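Local atomic coordinates of Doc8: Type I dockerin repeat domain from family 9 glycoside hydrolase WP_009982745[Ruminococcus flavefaciens] (Ruminococcus flavefaciens FD-1, PDB entry 5M2S), a protein that binds calcium at two sites and, as the type I dockerin of a family 9 glycoside hydrolase, probably anchors that enzyme to a cohesin in the cellulosome. Residues D86-A89 / I90-Y93; G35-D38 / I39-V43; H63-A67 / Q68-N72. One frame throughout, in Å; residues are numbered along the deposited sequence. Where two conformers were deposited one is given.

Interaction 1 (D86-A89 / I90-Y93); sequences DALA and IQKY. With CA (calcium ion), chain F.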
loop_
_atom_site.group_PDB
_atom_site.type_symbol
_atom_site.label_atom_id
_atom_site.label_comp_id
_atom_site.label_asym_id
_atom_site.label_seq_id
_atom_site.Cartn_x
_atom_site.Cartn_y
_atom_site.Cartn_z
ATOM N N ASP B 86 0.343 15.453 7.085
ATOM C CA ASP B 86 1.741 15.163 6.690
ATOM C C ASP B 86 1.904 13.721 6.167
ATOM O O ASP B 86 2.588 13.474 5.158
ATOM C CB ASP B 86 2.678 15.450 7.859
ATOM C CG ASP B 86 2.739 16.938 8.196
ATOM O OD1 ASP B 86 3.123 17.744 7.317
ATOM O OD2 ASP B 86 2.341 17.319 9.313
ATOM N N ALA B 87 1.256 12.785 6.856
ATOM C CA ALA B 87 1.230 11.382 6.419
ATOM C C ALA B 87 0.542 11.254 5.080
ATOM O O ALA B 87 1.052 10.590 4.180
ATOM C CB ALA B 87 0.547 10.511 7.452
ATOM N N LEU B 88 -0.607 11.911 4.920
ATOM C CA LEU B 88 -1.320 11.874 3.636
ATOM C C LEU B 88 -0.493 12.434 2.520
ATOM O O LEU B 88 -0.537 11.908 1.401
ATOM C CB LEU B 88 -2.636 12.643 3.719
ATOM C CG LEU B 88 -3.652 12.085 4.720
ATOM C CD1 LEU B 88 -4.876 12.982 4.847
ATOM C CD2 LEU B 88 -4.071 10.713 4.286
ATOM N N ALA B 89 0.258 13.516 2.783
ATOM C CA ALA B 89 1.119 14.090 1.754
ATOM C C ALA B 89 2.199 13.103 1.285
ATOM O O ALA B 89 2.515 13.007 0.079
ATOM C CB ALA B 89 1.769 15.370 2.267
ATOM N N ILE B 90 2.781 12.380 2.231
ATOM C CA ILE B 90 3.768 11.352 1.893
ATOM C C ILE B 90 3.105 10.302 0.992
ATOM O O ILE B 90 3.684 9.897 -0.030
ATOM C CB ILE B 90 4.396 10.744 3.171
ATOM C CG1 ILE B 90 5.233 11.815 3.887
ATOM C CG2 ILE B 90 5.221 9.496 2.853
ATOM C CD1 ILE B 90 5.698 11.392 5.256
ATOM N N GLN B 91 1.900 9.848 1.357
ATOM C CA GLN B 91 1.155 8.915 0.501
ATOM C C GLN B 91 0.926 9.477 -0.898
ATOM O O GLN B 91 1.106 8.761 -1.884
ATOM C CB GLN B 91 -0.177 8.521 1.117
ATOM C CG GLN B 91 -0.022 7.661 2.342
ATOM C CD GLN B 91 -1.370 7.383 2.968
ATOM O OE1 GLN B 91 -1.788 8.089 3.902
ATOM N NE2 GLN B 91 -2.089 6.417 2.424
ATOM N N LYS B 92 0.557 10.752 -0.995
ATOM C CA LYS B 92 0.323 11.355 -2.311
ATOM C C LYS B 92 1.597 11.346 -3.154
ATOM O O LYS B 92 1.602 11.045 -4.365
ATOM C CB LYS B 92 -0.201 12.774 -2.169
ATOM C CG LYS B 92 -1.612 12.929 -1.606
ATOM C CD LYS B 92 -1.952 14.407 -1.507
ATOM C CE LYS B 92 -3.307 14.633 -0.864
ATOM N NZ LYS B 92 -3.733 16.054 -1.036
ATOM N N TYR B 93 2.696 11.729 -2.519
ATOM C CA TYR B 93 4.000 11.735 -3.190
ATOM C C TYR B 93 4.362 10.346 -3.717
ATOM O O TYR B 93 4.751 10.160 -4.895
ATOM C CB TYR B 93 5.069 12.235 -2.211
ATOM C CG TYR B 93 6.427 12.083 -2.770
ATOM C CD1 TYR B 93 6.842 12.889 -3.828
ATOM C CD2 TYR B 93 7.286 11.108 -2.298
ATOM C CE1 TYR B 93 8.087 12.718 -4.397
ATOM C CE2 TYR B 93 8.546 10.934 -2.853
ATOM C CZ TYR B 93 8.935 11.737 -3.894
ATOM O OH TYR B 93 10.193 11.546 -4.429
HETATM CA CA CA F . 2.636 19.726 8.809
HETATM O O HOH W 1 0.262 19.441 8.430
#
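I90 donates its N-H to D86 O at 3.1 Å. Its CG1 lies 3.4 Å from that same D86 O. The carbonyl of D86 therefore serves the helix while its carboxylate serves the metal: OD1 and OD2 both bind the calcium ion at 2.5 Å, and OD2 also accepts from T83 N. A bidentate aspartate as the last loop ligand, already in the first turn of the following helix, is characteristic of the F-hand, the loop-helix unit that type I dockerins carry in duplicate; D74, N76, N80 and G81 supply the other protein ligands here. Q91 N bonds in the carbonyl plane of A87, 3.0 Å from A87 O. With CG swung beside its own N (chi1 -69°), its extended side chain passes obliquely over that of L88, OE1 coming to 3.5 Å from L88 CD2. Beyond, OE1 and NE2 bond to a basic and a polar side chain of another protein chain; cut back to an alanine, this position would probably leave the basic group without its acceptor, the polar one without its NE2 partner, and L88 CD2 without its neighbour. K92 bonds its N to L88 O at 2.9 Å and lays CG alongside that oxygen. In Y93, whose N meets A89 O at 2.9 Å, CG stands opposite the backbone N (chi1 172°), which carries the ring off toward L101.

Interaction 2 (G35-D38 / I39-V43); sequences GIVD and ISDAV. With CA (calcium ion), chain G.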
loop_
_atom_site.group_PDB
_atom_site.type_symbol
_atom_site.label_atom_id
_atom_site.label_comp_id
_atom_site.label_asym_id
_atom_site.label_seq_id
_atom_site.Cartn_x
_atom_site.Cartn_y
_atom_site.Cartn_z
ATOM N N GLY B 35 16.932 7.681 5.630
ATOM C CA GLY B 35 17.534 8.119 4.361
ATOM C C GLY B 35 16.772 7.791 3.097
ATOM O O GLY B 35 17.263 8.050 1.978
ATOM N N ILE B 36 15.578 7.234 3.271
ATOM C CA ILE B 36 14.677 7.075 2.123
ATOM C C ILE B 36 13.284 7.512 2.545
ATOM O O ILE B 36 12.954 7.588 3.736
ATOM C CB ILE B 36 14.642 5.654 1.509
ATOM C CG1 ILE B 36 13.933 4.669 2.419
ATOM C CG2 ILE B 36 16.043 5.127 1.170
ATOM C CD1 ILE B 36 13.616 3.383 1.704
ATOM N N VAL B 37 12.493 7.895 1.540
ATOM C CA VAL B 37 11.088 8.280 1.770
ATOM C C VAL B 37 10.210 7.144 1.242
ATOM O O VAL B 37 10.219 6.816 0.038
ATOM C CB VAL B 37 10.730 9.625 1.123
ATOM C CG1 VAL B 37 9.271 9.990 1.382
ATOM C CG2 VAL B 37 11.636 10.695 1.729
ATOM N N ASP B 38 9.521 6.495 2.166
ATOM C CA ASP B 38 8.607 5.418 1.810
ATOM C C ASP B 38 7.443 5.377 2.805
ATOM O O ASP B 38 7.306 6.250 3.680
ATOM C CB ASP B 38 9.351 4.080 1.671
ATOM C CG ASP B 38 9.894 3.547 2.978
ATOM O OD1 ASP B 38 9.446 3.971 4.074
ATOM O OD2 ASP B 38 10.756 2.616 2.913
ATOM N N ILE B 39 6.586 4.381 2.660
ATOM C CA ILE B 39 5.334 4.392 3.399
ATOM C C ILE B 39 5.572 4.249 4.890
ATOM O O ILE B 39 4.696 4.615 5.678
ATOM C CB ILE B 39 4.329 3.361 2.828
ATOM C CG1 ILE B 39 2.919 3.563 3.370
ATOM C CG2 ILE B 39 4.794 1.932 3.058
ATOM C CD1 ILE B 39 2.187 4.751 2.800
ATOM N N SER B 40 6.742 3.738 5.306
ATOM C CA SER B 40 7.052 3.668 6.757
ATOM C C SER B 40 7.120 5.061 7.401
ATOM O O SER B 40 6.903 5.247 8.621
ATOM C CB SER B 40 8.361 2.904 7.078
ATOM O OG SER B 40 8.187 1.476 7.085
ATOM N N ASP B 41 7.441 6.051 6.582
ATOM C CA ASP B 41 7.433 7.431 7.066
ATOM C C ASP B 41 6.021 7.889 7.387
ATOM O O ASP B 41 5.832 8.580 8.373
ATOM C CB ASP B 41 8.136 8.330 6.043
ATOM C CG ASP B 41 9.616 8.011 5.921
ATOM O OD1 ASP B 41 10.317 8.099 6.966
ATOM O OD2 ASP B 41 10.096 7.677 4.817
ATOM N N ALA B 42 5.018 7.478 6.603
ATOM C CA ALA B 42 3.644 7.773 6.958
ATOM C C ALA B 42 3.218 7.020 8.217
ATOM O O ALA B 42 2.546 7.582 9.095
ATOM C CB ALA B 42 2.697 7.469 5.778
ATOM N N VAL B 43 3.662 5.762 8.345
ATOM C CA VAL B 43 3.390 4.987 9.548
ATOM C C VAL B 43 3.907 5.699 10.809
ATOM O O VAL B 43 3.176 5.844 11.794
ATOM C CB VAL B 43 4.025 3.574 9.454
ATOM C CG1 VAL B 43 3.925 2.840 10.776
ATOM C CG2 VAL B 43 3.361 2.756 8.337
HETATM CA CA CA G . 12.264 7.132 5.835
HETATM O O HOH W 2 11.494 4.887 5.586
#
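D38 and D41 are joined twice, once through each residue's backbone N, and calcium fixes the carboxylate that takes part. The metal bonds come first: D41 holds the ion with both oxygens, OD1 and OD2 each at 2.5 Å from calcium, and I36 adds its carbonyl, with I36 O at 2.3 Å from the metal. Water 2 fills a further place on the ion and donates to D38 OD1 at 2.7 Å, which makes D38 a second-shell residue, holding the water that the metal binds. D30, N32 and D34 complete the site, the calcium loop of the first F-hand of this dockerin, and its last ligand, D41, already belongs to helix 39-50.

The hydrogen bonds tie loop to helix. D38 N donates to D41 OD2 at 3.0 Å in a nearly straight bond (164°), and OD2 receives it on its anti lone pair, away from OD1; OD2 is thus gripped by both calcium and an N-H. In the other direction D38 is the N-cap: with CG wedged between its backbone N and carbonyl carbon (chi1 68°), the carboxylate folds over the helix start and OD1 accepts from S40 N at 3.0 Å, met from above the carboxylate plane. Together the two aspartates form a capping box. D41 N also donates to D38 O at 2.9 Å, from above the carbonyl plane.

Packing across the junction is light, S40 CB lying 3.4 Å from D38 OD1, while S40 OG is hydrogen-bonded to a polar side chain of another protein chain.

Interaction 3 (H63-A67 / Q68-N72); sequences HHITA and QGELN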
loop_
_atom_site.group_PDB
_atom_site.type_symbol
_atom_site.label_atom_id
_atom_site.label_comp_id
_atom_site.label_asym_id
_atom_site.label_seq_id
_atom_site.Cartn_x
_atom_site.Cartn_y
_atom_site.Cartn_z
ATOM N N HIS B 63 11.658 2.869 18.784
ATOM C CA HIS B 63 11.418 3.446 17.452
ATOM C C HIS B 63 10.451 4.624 17.471
ATOM O O HIS B 63 9.745 4.865 16.481
ATOM C CB HIS B 63 10.880 2.376 16.517
ATOM C CG HIS B 63 11.755 1.172 16.432
ATOM N ND1 HIS B 63 13.012 1.211 15.865
ATOM C CD2 HIS B 63 11.562 -0.101 16.848
ATOM C CE1 HIS B 63 13.557 0.009 15.934
ATOM N NE2 HIS B 63 12.698 -0.802 16.530
ATOM N N HIS B 64 10.415 5.380 18.573
ATOM C CA HIS B 64 9.642 6.609 18.590
ATOM C C HIS B 64 10.215 7.612 17.582
ATOM O O HIS B 64 11.385 7.558 17.206
ATOM C CB HIS B 64 9.547 7.201 20.020
ATOM C CG HIS B 64 10.821 7.817 20.514
ATOM N ND1 HIS B 64 11.222 9.083 20.157
ATOM C CD2 HIS B 64 11.768 7.356 21.372
ATOM C CE1 HIS B 64 12.375 9.365 20.737
ATOM N NE2 HIS B 64 12.725 8.337 21.485
ATOM N N ILE B 65 9.362 8.515 17.105
ATOM C CA ILE B 65 9.805 9.557 16.177
ATOM C C ILE B 65 10.781 10.481 16.895
ATOM O O ILE B 65 10.670 10.698 18.105
ATOM C CB ILE B 65 8.596 10.327 15.588
ATOM C CG1 ILE B 65 8.953 11.046 14.275
ATOM C CG2 ILE B 65 8.031 11.320 16.583
ATOM C CD1 ILE B 65 7.720 11.540 13.558
ATOM N N THR B 66 11.766 10.974 16.157
ATOM C CA THR B 66 12.758 11.848 16.732
ATOM C C THR B 66 12.490 13.297 16.352
ATOM O O THR B 66 11.695 13.589 15.452
ATOM C CB THR B 66 14.159 11.470 16.261
ATOM O OG1 THR B 66 14.279 11.707 14.846
ATOM C CG2 THR B 66 14.443 10.017 16.539
ATOM N N ALA B 67 13.152 14.212 17.042
ATOM C CA ALA B 67 13.040 15.641 16.671
ATOM C C ALA B 67 13.374 15.900 15.206
ATOM O O ALA B 67 12.667 16.658 14.513
ATOM C CB ALA B 67 13.920 16.483 17.559
ATOM N N GLN B 68 14.451 15.288 14.723
ATOM C CA GLN B 68 14.851 15.459 13.335
ATOM C C GLN B 68 13.765 14.887 12.432
ATOM O O GLN B 68 13.424 15.481 11.387
ATOM C CB GLN B 68 16.191 14.780 13.043
ATOM C CG GLN B 68 16.662 14.998 11.611
ATOM C CD GLN B 68 16.944 16.467 11.329
ATOM O OE1 GLN B 68 17.806 17.067 11.966
ATOM N NE2 GLN B 68 16.211 17.060 10.400
ATOM N N GLY B 69 13.191 13.762 12.853
ATOM C CA GLY B 69 12.101 13.154 12.110
ATOM C C GLY B 69 10.871 14.064 12.010
ATOM O O GLY B 69 10.194 14.112 10.961
ATOM N N GLU B 70 10.554 14.783 13.084
ATOM C CA GLU B 70 9.435 15.722 13.055
ATOM C C GLU B 70 9.698 16.894 12.140
ATOM O O GLU B 70 8.753 17.449 11.564
ATOM C CB GLU B 70 9.077 16.222 14.452
ATOM C CG GLU B 70 8.531 15.118 15.326
ATOM C CD GLU B 70 7.847 15.622 16.568
ATOM O OE1 GLU B 70 8.269 16.684 17.083
ATOM O OE2 GLU B 70 6.865 14.960 16.986
ATOM N N LEU B 71 10.947 17.327 12.043
ATOM C CA LEU B 71 11.300 18.387 11.073
ATOM C C LEU B 71 11.169 17.851 9.652
ATOM O O LEU B 71 10.543 18.490 8.814
ATOM C CB LEU B 71 12.713 18.925 11.278
ATOM C CG LEU B 71 12.900 19.673 12.602
ATOM C CD1 LEU B 71 14.359 20.057 12.809
ATOM C CD2 LEU B 71 12.045 20.919 12.645
ATOM N N ASN B 72 11.755 16.685 9.394
ATOM C CA ASN B 72 11.683 16.090 8.058
ATOM C C ASN B 72 10.264 15.784 7.599
ATOM O O ASN B 72 9.932 15.886 6.416
ATOM C CB ASN B 72 12.454 14.769 8.007
ATOM C CG ASN B 72 13.952 14.947 8.154
ATOM O OD1 ASN B 72 14.497 16.057 8.058
ATOM N ND2 ASN B 72 14.635 13.832 8.368
#
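E70 and I65 cross at about a right angle where the chain enters helix 67-72, and the glutamate can be followed outward atom by atom. Its CB sits over the first turn, 3.6 Å from A67 O. CG, turned beside the backbone N (chi1 -66°), passes T66 O at 3.5 Å and also brushes the CG2 methyl of I65. From there the extended chain carries the carboxylate across the isoleucine, where OE2 rests 3.8 Å from I65 CG2; the other tip, OE1, forms a salt bridge with R57. These two positions, the residue before the N-cap and the fourth within the helix, are those of a hydrophobic staple, here with the aliphatic stem of a glutamate in place of a second apolar side chain.

Between them T66 is the N-cap. Its OG1 is held between its own N and carbonyl carbon (chi1 66°), a position from which it accepts from G69 N at 3.1 Å, while T66 O takes E70 N at 2.9 Å. G69 suits this spot because a CB there would lie tight against both T66 O and I65 CG1. Ahead of the cap, the ring of H64 reaches forward, ND1 donating to I65 O at 2.7 Å, with the oxygen close to the imidazole plane.

On another flank of the helix, Q68 NE2 donates to N24 O and to N72 OD1, the latter at 3.1 Å, while N72 ND2 bonds to D30 O in the first calcium loop and so ties this helix to that site. The chemistry implies a helix start served by a neutral hydroxyl cap, with the negative charge of E70 a turn further on, probably balanced by R57 and eased by the positive end of the helix.

Overall arrangement
Interactions 1 and 2 belong to the two F-hands and lie against each other, their centres about 10 Å apart. Helix packs on helix at Q91 CG to I39 CD1, 3.7 Å, and at I90 CD1 to D41 CB, 4.0 Å, so D41, a ligand of one ion, packs against the helix that carries D86, a ligand of the other. Q91 and S40 both bond to the chain of another protein, probably the cohesin, so this paired face probably takes part in recognition. Interaction 3 stays apart, its centre about 12 Å from that of interaction 2 and about 16 Å from that of interaction 1; its nearest atoms are about 6 Å from either of the others.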